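Local atomic coordinates of ribosomal-protein-S5-alanine N-acetyltransferase (Vibrio fischeri, PDB entry 3IGR), a protein that probably transfers the acetyl group of acetyl-CoA to the N-terminal alanine of ribosomal protein uS5, as a RimJ-type member of the GNAT acetyltransferase family. Residues S105-G109 against K110-R114; R115-N118 against V119-W123; L163-G167 against A168-H172. All coordinates share one frame; numbering follows the deposited sequence.

Contact 1 of 3, residues S105-G109 against K110-R114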
loop_
_atom_site.group_PDB
_atom_site.type_symbol
_atom_site.label_atom_id
_atom_site.label_comp_id
_atom_site.label_asym_id
_atom_site.label_seq_id
_atom_site.Cartn_x
_atom_site.Cartn_y
_atom_site.Cartn_z
ATOM N N SER A 105 15.201 -1.109 15.827
ATOM C CA SER A 105 16.075 -0.731 14.699
ATOM C C SER A 105 16.534 -1.914 13.834
ATOM O O SER A 105 16.875 -1.732 12.666
ATOM C CB SER A 105 17.290 0.094 15.164
ATOM O OG SER A 105 18.176 -0.704 15.914
ATOM N N GLU A 106 16.531 -3.120 14.390
ATOM C CA GLU A 106 16.889 -4.310 13.601
ATOM C C GLU A 106 15.730 -4.806 12.718
ATOM O O GLU A 106 15.917 -5.669 11.873
ATOM C CB GLU A 106 17.404 -5.419 14.517
ATOM C CG GLU A 106 18.663 -5.027 15.298
ATOM C CD GLU A 106 19.890 -4.839 14.402
ATOM O OE1 GLU A 106 20.031 -5.574 13.397
ATOM O OE2 GLU A 106 20.735 -3.968 14.709
ATOM N N TYR A 107 14.549 -4.226 12.907
ATOM C CA TYR A 107 13.335 -4.640 12.197
ATOM C C TYR A 107 12.871 -3.652 11.122
ATOM O O TYR A 107 11.754 -3.758 10.594
ATOM C CB TYR A 107 12.216 -4.897 13.206
ATOM C CG TYR A 107 12.391 -6.209 13.934
ATOM C CD1 TYR A 107 11.715 -7.352 13.501
ATOM C CD2 TYR A 107 13.243 -6.312 15.044
ATOM C CE1 TYR A 107 11.869 -8.567 14.154
ATOM C CE2 TYR A 107 13.413 -7.533 15.709
ATOM C CZ TYR A 107 12.711 -8.655 15.250
ATOM O OH TYR A 107 12.849 -9.868 15.880
ATOM N N GLN A 108 13.750 -2.719 10.780
ATOM C CA GLN A 108 13.465 -1.690 9.792
ATOM C C GLN A 108 13.379 -2.249 8.377
ATOM O O GLN A 108 14.019 -3.248 8.059
ATOM C CB GLN A 108 14.578 -0.647 9.828
ATOM C CG GLN A 108 14.088 0.771 9.825
ATOM C CD GLN A 108 13.989 1.330 11.225
ATOM O OE1 GLN A 108 13.052 1.029 11.964
ATOM N NE2 GLN A 108 14.958 2.154 11.598
ATOM N N GLY A 109 12.596 -1.588 7.532
ATOM C CA GLY A 109 12.601 -1.855 6.093
ATOM C C GLY A 109 11.717 -3.004 5.636
ATOM O O GLY A 109 11.798 -3.423 4.478
ATOM N N LYS A 110 10.881 -3.510 6.542
ATOM C CA LYS A 110 10.031 -4.665 6.269
ATOM C C LYS A 110 8.553 -4.306 6.230
ATOM O O LYS A 110 7.712 -5.192 6.145
ATOM C CB LYS A 110 10.240 -5.760 7.324
ATOM C CG LYS A 110 11.379 -6.722 7.049
ATOM C CD LYS A 110 12.598 -6.352 7.829
ATOM C CE LYS A 110 13.526 -7.550 7.966
ATOM N NZ LYS A 110 14.788 -7.168 8.633
ATOM N N GLY A 111 8.243 -3.014 6.308
ATOM C CA GLY A 111 6.863 -2.538 6.320
ATOM C C GLY A 111 6.089 -2.895 7.585
ATOM O O GLY A 111 4.853 -2.841 7.604
ATOM N N ILE A 112 6.797 -3.265 8.648
ATOM C CA ILE A 112 6.111 -3.723 9.856
ATOM C C ILE A 112 5.343 -2.550 10.477
ATOM O O ILE A 112 4.225 -2.722 10.952
ATOM C CB ILE A 112 7.082 -4.371 10.874
ATOM C CG1 ILE A 112 7.669 -5.677 10.301
ATOM C CG2 ILE A 112 6.398 -4.640 12.213
ATOM C CD1 ILE A 112 8.951 -6.088 10.949
HETATM N N MSE A 113 5.943 -1.361 10.456
HETATM C CA MSE A 113 5.341 -0.206 11.089
HETATM C C MSE A 113 4.062 0.199 10.352
HETATM O O MSE A 113 3.036 0.472 10.975
HETATM C CB MSE A 113 6.333 0.954 11.136
HETATM C CG MSE A 113 5.914 2.069 12.077
HETATM SE SE MSE A 113 6.370 1.692 13.948
HETATM C CE MSE A 113 5.007 0.363 14.453
ATOM N N ARG A 114 4.147 0.267 9.029
ATOM C CA ARG A 114 3.000 0.582 8.188
ATOM C C ARG A 114 1.810 -0.351 8.464
ATOM O O ARG A 114 0.689 0.127 8.699
ATOM C CB ARG A 114 3.395 0.517 6.712
ATOM C CG ARG A 114 2.286 0.946 5.762
ATOM C CD ARG A 114 2.581 0.508 4.338
ATOM N NE ARG A 114 2.593 -0.950 4.200
ATOM C CZ ARG A 114 3.643 -1.663 3.808
ATOM N NH1 ARG A 114 4.776 -1.067 3.488
ATOM N NH2 ARG A 114 3.549 -2.970 3.713
HETATM O O HOH W 1 9.722 -2.808 8.998
#

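Contact 2 of 3, residues R115-N118 against V119-W123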
loop_
_atom_site.group_PDB
_atom_site.type_symbol
_atom_site.label_atom_id
_atom_site.label_comp_id
_atom_site.label_asym_id
_atom_site.label_seq_id
_atom_site.Cartn_x
_atom_site.Cartn_y
_atom_site.Cartn_z
ATOM N N ARG A 115 2.054 -1.662 8.463
ATOM C CA ARG A 115 0.993 -2.640 8.755
ATOM C C ARG A 115 0.426 -2.508 10.155
ATOM O O ARG A 115 -0.794 -2.566 10.335
ATOM C CB ARG A 115 1.457 -4.095 8.535
ATOM C CG ARG A 115 1.935 -4.440 7.131
ATOM C CD ARG A 115 2.167 -5.980 6.985
ATOM N NE ARG A 115 0.900 -6.728 6.898
ATOM C CZ ARG A 115 0.779 -7.985 6.450
ATOM N NH1 ARG A 115 1.842 -8.673 6.065
ATOM N NH2 ARG A 115 -0.411 -8.564 6.389
ATOM N N ALA A 116 1.306 -2.345 11.151
ATOM C CA ALA A 116 0.878 -2.196 12.551
ATOM C C ALA A 116 -0.019 -0.975 12.757
ATOM O O ALA A 116 -1.062 -1.056 13.421
ATOM C CB ALA A 116 2.109 -2.145 13.496
ATOM N N VAL A 117 0.378 0.149 12.169
ATOM C CA VAL A 117 -0.367 1.404 12.296
ATOM C C VAL A 117 -1.661 1.337 11.484
ATOM O O VAL A 117 -2.698 1.794 11.951
ATOM C CB VAL A 117 0.454 2.628 11.842
ATOM C CG1 VAL A 117 -0.387 3.899 11.869
ATOM C CG2 VAL A 117 1.702 2.828 12.727
ATOM N N ASN A 118 -1.599 0.776 10.269
ATOM C CA ASN A 118 -2.790 0.644 9.425
ATOM C C ASN A 118 -3.907 -0.150 10.081
ATOM O O ASN A 118 -5.085 0.226 9.998
ATOM C CB ASN A 118 -2.459 -0.025 8.096
ATOM C CG ASN A 118 -3.550 0.162 7.068
ATOM O OD1 ASN A 118 -4.483 0.933 7.269
ATOM N ND2 ASN A 118 -3.428 -0.531 5.946
ATOM N N VAL A 119 -3.535 -1.266 10.702
ATOM C CA VAL A 119 -4.533 -2.185 11.212
ATOM C C VAL A 119 -5.162 -1.602 12.480
ATOM O O VAL A 119 -6.361 -1.738 12.701
ATOM C CB VAL A 119 -3.963 -3.604 11.379
ATOM C CG1 VAL A 119 -3.070 -3.733 12.633
ATOM C CG2 VAL A 119 -5.076 -4.613 11.345
ATOM N N THR A 120 -4.357 -0.908 13.274
ATOM C CA THR A 120 -4.870 -0.248 14.471
ATOM C C THR A 120 -5.647 1.053 14.185
ATOM O O THR A 120 -6.631 1.320 14.859
ATOM C CB THR A 120 -3.769 -0.025 15.507
ATOM O OG1 THR A 120 -2.717 0.764 14.927
ATOM C CG2 THR A 120 -3.227 -1.356 15.967
ATOM N N ILE A 121 -5.231 1.852 13.201
ATOM C CA ILE A 121 -6.029 3.018 12.786
ATOM C C ILE A 121 -7.412 2.540 12.347
ATOM O O ILE A 121 -8.445 3.131 12.698
ATOM C CB ILE A 121 -5.396 3.824 11.614
ATOM C CG1 ILE A 121 -4.452 4.899 12.109
ATOM C CG2 ILE A 121 -6.423 4.669 10.904
ATOM C CD1 ILE A 121 -3.257 4.434 12.766
ATOM N N ASP A 122 -7.425 1.472 11.563
ATOM C CA ASP A 122 -8.663 0.913 11.072
ATOM C C ASP A 122 -9.596 0.533 12.221
ATOM O O ASP A 122 -10.821 0.752 12.159
ATOM C CB ASP A 122 -8.340 -0.337 10.274
ATOM C CG ASP A 122 -8.964 -0.321 8.943
ATOM O OD1 ASP A 122 -8.250 0.078 7.991
ATOM O OD2 ASP A 122 -10.160 -0.684 8.844
ATOM N N TRP A 123 -9.009 -0.059 13.257
ATOM C CA TRP A 123 -9.763 -0.403 14.451
ATOM C C TRP A 123 -10.231 0.848 15.235
ATOM O O TRP A 123 -11.343 0.882 15.742
ATOM C CB TRP A 123 -8.951 -1.359 15.321
ATOM C CG TRP A 123 -9.696 -1.864 16.511
ATOM C CD1 TRP A 123 -10.576 -2.923 16.553
ATOM C CD2 TRP A 123 -9.606 -1.361 17.842
ATOM N NE1 TRP A 123 -11.048 -3.089 17.833
ATOM C CE2 TRP A 123 -10.469 -2.147 18.646
ATOM C CE3 TRP A 123 -8.875 -0.323 18.441
ATOM C CZ2 TRP A 123 -10.631 -1.919 20.016
ATOM C CZ3 TRP A 123 -9.027 -0.108 19.818
ATOM C CH2 TRP A 123 -9.907 -0.897 20.579
#

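Contact 3 of 3, residues L163-G167 against A168-H172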
loop_
_atom_site.group_PDB
_atom_site.type_symbol
_atom_site.label_atom_id
_atom_site.label_comp_id
_atom_site.label_asym_id
_atom_site.label_seq_id
_atom_site.Cartn_x
_atom_site.Cartn_y
_atom_site.Cartn_z
ATOM N N LEU A 163 8.367 20.433 19.560
ATOM C CA LEU A 163 8.720 19.567 20.673
ATOM C C LEU A 163 10.202 19.665 20.975
ATOM O O LEU A 163 11.032 19.809 20.063
ATOM C CB LEU A 163 8.407 18.112 20.347
ATOM C CG LEU A 163 7.030 17.619 20.719
ATOM C CD1 LEU A 163 6.756 16.235 20.082
ATOM C CD2 LEU A 163 6.964 17.556 22.245
ATOM N N TYR A 164 10.530 19.568 22.255
ATOM C CA TYR A 164 11.916 19.734 22.697
ATOM C C TYR A 164 12.547 18.362 22.719
ATOM O O TYR A 164 12.140 17.491 23.476
ATOM C CB TYR A 164 11.958 20.393 24.077
ATOM C CG TYR A 164 13.320 20.957 24.452
ATOM C CD1 TYR A 164 13.732 22.202 23.973
ATOM C CD2 TYR A 164 14.195 20.233 25.256
ATOM C CE1 TYR A 164 14.990 22.740 24.307
ATOM C CE2 TYR A 164 15.474 20.752 25.595
ATOM C CZ TYR A 164 15.853 22.000 25.123
ATOM O OH TYR A 164 17.083 22.522 25.465
ATOM N N ILE A 165 13.493 18.152 21.815
ATOM C CA ILE A 165 14.060 16.839 21.598
ATOM C C ILE A 165 15.577 16.951 21.582
ATOM O O ILE A 165 16.122 17.747 20.817
ATOM C CB ILE A 165 13.549 16.235 20.262
ATOM C CG1 ILE A 165 12.055 15.883 20.377
ATOM C CG2 ILE A 165 14.379 15.007 19.880
ATOM C CD1 ILE A 165 11.356 15.580 19.055
ATOM N N ASN A 166 16.261 16.166 22.426
ATOM C CA ASN A 166 17.731 16.096 22.373
ATOM C C ASN A 166 18.348 17.507 22.430
ATOM O O ASN A 166 19.227 17.829 21.650
ATOM C CB ASN A 166 18.195 15.345 21.095
ATOM C CG ASN A 166 19.648 14.896 21.170
ATOM O OD1 ASN A 166 20.182 14.669 22.251
ATOM N ND2 ASN A 166 20.285 14.745 20.016
ATOM N N GLY A 167 17.819 18.356 23.315
ATOM C CA GLY A 167 18.394 19.681 23.574
ATOM C C GLY A 167 18.029 20.813 22.621
ATOM O O GLY A 167 18.700 21.852 22.625
ATOM N N ALA A 168 16.989 20.625 21.808
ATOM C CA ALA A 168 16.512 21.678 20.884
ATOM C C ALA A 168 15.038 21.519 20.502
ATOM O O ALA A 168 14.512 20.406 20.473
ATOM C CB ALA A 168 17.374 21.713 19.607
ATOM N N TRP A 169 14.385 22.637 20.182
ATOM C CA TRP A 169 13.024 22.612 19.661
ATOM C C TRP A 169 13.030 22.131 18.208
ATOM O O TRP A 169 13.829 22.619 17.388
ATOM C CB TRP A 169 12.405 23.999 19.740
ATOM C CG TRP A 169 12.151 24.437 21.138
ATOM C CD1 TRP A 169 12.877 25.369 21.881
ATOM C CD2 TRP A 169 11.114 23.957 21.998
ATOM N NE1 TRP A 169 12.327 25.480 23.137
ATOM C CE2 TRP A 169 11.239 24.637 23.229
ATOM C CE3 TRP A 169 10.079 23.021 21.840
ATOM C CZ2 TRP A 169 10.367 24.394 24.308
ATOM C CZ3 TRP A 169 9.212 22.785 22.899
ATOM C CH2 TRP A 169 9.366 23.469 24.126
ATOM N N GLU A 170 12.173 21.164 17.891
ATOM C CA GLU A 170 12.172 20.593 16.544
ATOM C C GLU A 170 10.863 20.911 15.818
ATOM O O GLU A 170 9.785 20.728 16.374
ATOM C CB GLU A 170 12.414 19.075 16.607
ATOM C CG GLU A 170 13.832 18.691 17.077
ATOM C CD GLU A 170 14.865 18.791 15.969
ATOM O OE1 GLU A 170 14.490 19.063 14.814
ATOM O OE2 GLU A 170 16.068 18.588 16.246
ATOM N N ASP A 171 10.977 21.467 14.621
ATOM C CA ASP A 171 9.848 21.652 13.721
ATOM C C ASP A 171 9.155 20.284 13.492
ATOM O O ASP A 171 9.820 19.241 13.475
ATOM C CB ASP A 171 10.331 22.231 12.365
ATOM C CG ASP A 171 10.926 23.650 12.473
ATOM O OD1 ASP A 171 10.894 24.275 13.554
ATOM O OD2 ASP A 171 11.416 24.171 11.448
ATOM N N HIS A 172 7.824 20.285 13.348
ATOM C CA HIS A 172 7.086 19.070 13.006
ATOM C C HIS A 172 6.042 19.346 11.959
ATOM O O HIS A 172 5.364 20.387 12.011
ATOM C CB HIS A 172 6.339 18.518 14.216
ATOM C CG HIS A 172 7.214 17.801 15.192
ATOM N ND1 HIS A 172 6.999 16.494 15.559
ATOM C CD2 HIS A 172 8.286 18.221 15.899
ATOM C CE1 HIS A 172 7.900 16.133 16.453
ATOM N NE2 HIS A 172 8.690 17.167 16.684
HETATM O O HOH W 2 17.043 17.664 18.238
#

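Contact 1 of 3, residues S105-G109 against K110-R114
Lys-110 folds back along the loop it has just left, laying its CD methylene beside the carbonyl oxygens of Gln-108 and Tyr-107. A bend at chi2 (99°) turns the chain this way; beyond it the lysine is extended, Lys-110 CD lying 3.4 Å from Gln-108 O and Lys-110 NZ approaching Glu-106 O to 3.7 Å. On the same side of the turn, Tyr-107 meets Ile-112. The CD1 methyl of Ile-112 comes up at the edge of the ring, near its plane, 4.0 Å from Tyr-107 CD1, and both side chains also rest on Ile-81 of strand 79-90. A hydrogen bond from the phenol OH to Asp-74 helps to hold the ring's direction. Between these contacts the backbone turns through Gly-109, whose phi is positive (85°), and through Gly-111, the N-cap residue, with phi also positive. A water sits inside the bend. It donates to Tyr-107 O (2.8 Å) and accepts from Lys-110 N (2.8 Å) and Ile-112 N (3.0 Å), so three bonds stitch the two arms of the loop together. The glycine-lysine-glycine sequence between strand 96-103 and helix 112-126 corresponds to the glycine-rich loop of GNAT motif A, whose amides at the helix N terminus hold the pyrophosphate of coenzyme A in relatives and probably do so here.

Contact 2 of 3, residues R115-N118 against V119-W123
Thr-120 leans back over the preceding turn of helix 112-126, onto the carbonyls of Ala-116 and Val-117. Its CB lies 3.6 Å from Ala-116 O, and from there the two branches part. The methyl Thr-120 CG2, anti to the carbonyl carbon, still brushes Ala-116 O at 3.4 Å. The hydroxyl is set between backbone N and carbonyl carbon by a chi1 of 58°, which brings Thr-120 OG1 within 2.9 Å of Ala-116 O; Val-117 O is a second possible acceptor, but its place in the model is less sure, and the single proton cannot be assigned to one of them. OG1 is also hydrogen-bonded to the hydroxyl of Tyr-86 on strand 79-90, so the branch reaches from helix to sheet. The backbone amide of Thr-120 makes only a weak bond to Ala-116 O, whereas Val-119 N to Arg-115 O (3.1 Å) and Asp-122 N to Asn-118 O (3.1 Å) are regular helical bonds. Val-119 presses its CG1 methyl 3.4 Å from Ala-116 O. On a more solvent-accessible side, Asn-118 and Asp-122 run alongside each other, with OD1 of Asn-118 3.9 Å from OD1 of Asp-122 and the amide and carboxylate planes 61° apart. Asp-122 turns its other oxygen to a salt bridge with Lys-126, and a sodium ion lies about 3 Å from the side chain of Asn-118. The helix is thus polar on two unlike sides. Toward the sheet, a buried hydroxyl pairs with Tyr-86 and lies close enough to Ala-116 O for that oxygen to be its acceptor; toward solvent, an oxygen-rich edge is probably eased by the lysine and the nearby cation.

Contact 3 of 3, residues L163-G167 against A168-H172
The Tyr-164 ring turns its edge to the face of Trp-169 in a T-shaped stack, the phenol lying 4.9 Å from the five-membered indole ring between centroids, with planes at 74°. Tyr-164 CD1 stands over the centre of the indole, while Tyr-164 CB makes a CH-pi contact 3.9 Å from the centroid of the six-membered ring, 13° off its normal. One face of the phenol covers the amide N of Ala-168, offset toward the rim, and Leu-163 N lies at the edge of the indole. Tyr-164 swings over the turn because its CG is anti to the backbone N (chi1 -164°). On the other sheet face, the imidazole of His-172 receives Ile-165 CD1 at its edge, 3.9 Å from NE2, and Leu-163 CB lies 3.8 Å from the same His-172 NE2. The backbones are joined by a nearly straight bond from Ile-165 N to Ala-168 O (2.8 Å) and a return bond from Ala-168 N to Ile-165 O (3.2 Å), which arrives above the carbonyl plane. They close a type I' turn through Asn-166 and Gly-167. Glu-170 N binds Leu-163 O at 2.8 Å, and Glu-170 pairs through OE1 with Arg-140. The hairpin therefore has unlike faces: an aromatic pair on the exposed one, and on the other a glutamate held by Arg-140 and, further along, the His-172 imidazole, whose buried NE2 has no polar partner in the model.

From the N terminus, strand 96-103 leads into contact 1, a local turn with no residues between its segments, which leads into helix 112-126. Contact 2 follows at once on the same helix; the centres of the two contacts are 15 Å apart, and they are in series and share the beta-alpha-beta unit that ends with strand 132-137. Contact 3 comes much later, at the hairpin that joins strand 164-165 to strand 168-178; that long strand pairs with 132-137 and thereby carries the hairpin's connection back to the same sheet. None of the three encloses or crosses another. Contact 3 lies across the chain's centre from contact 2, with nearest atoms about 15 Å apart.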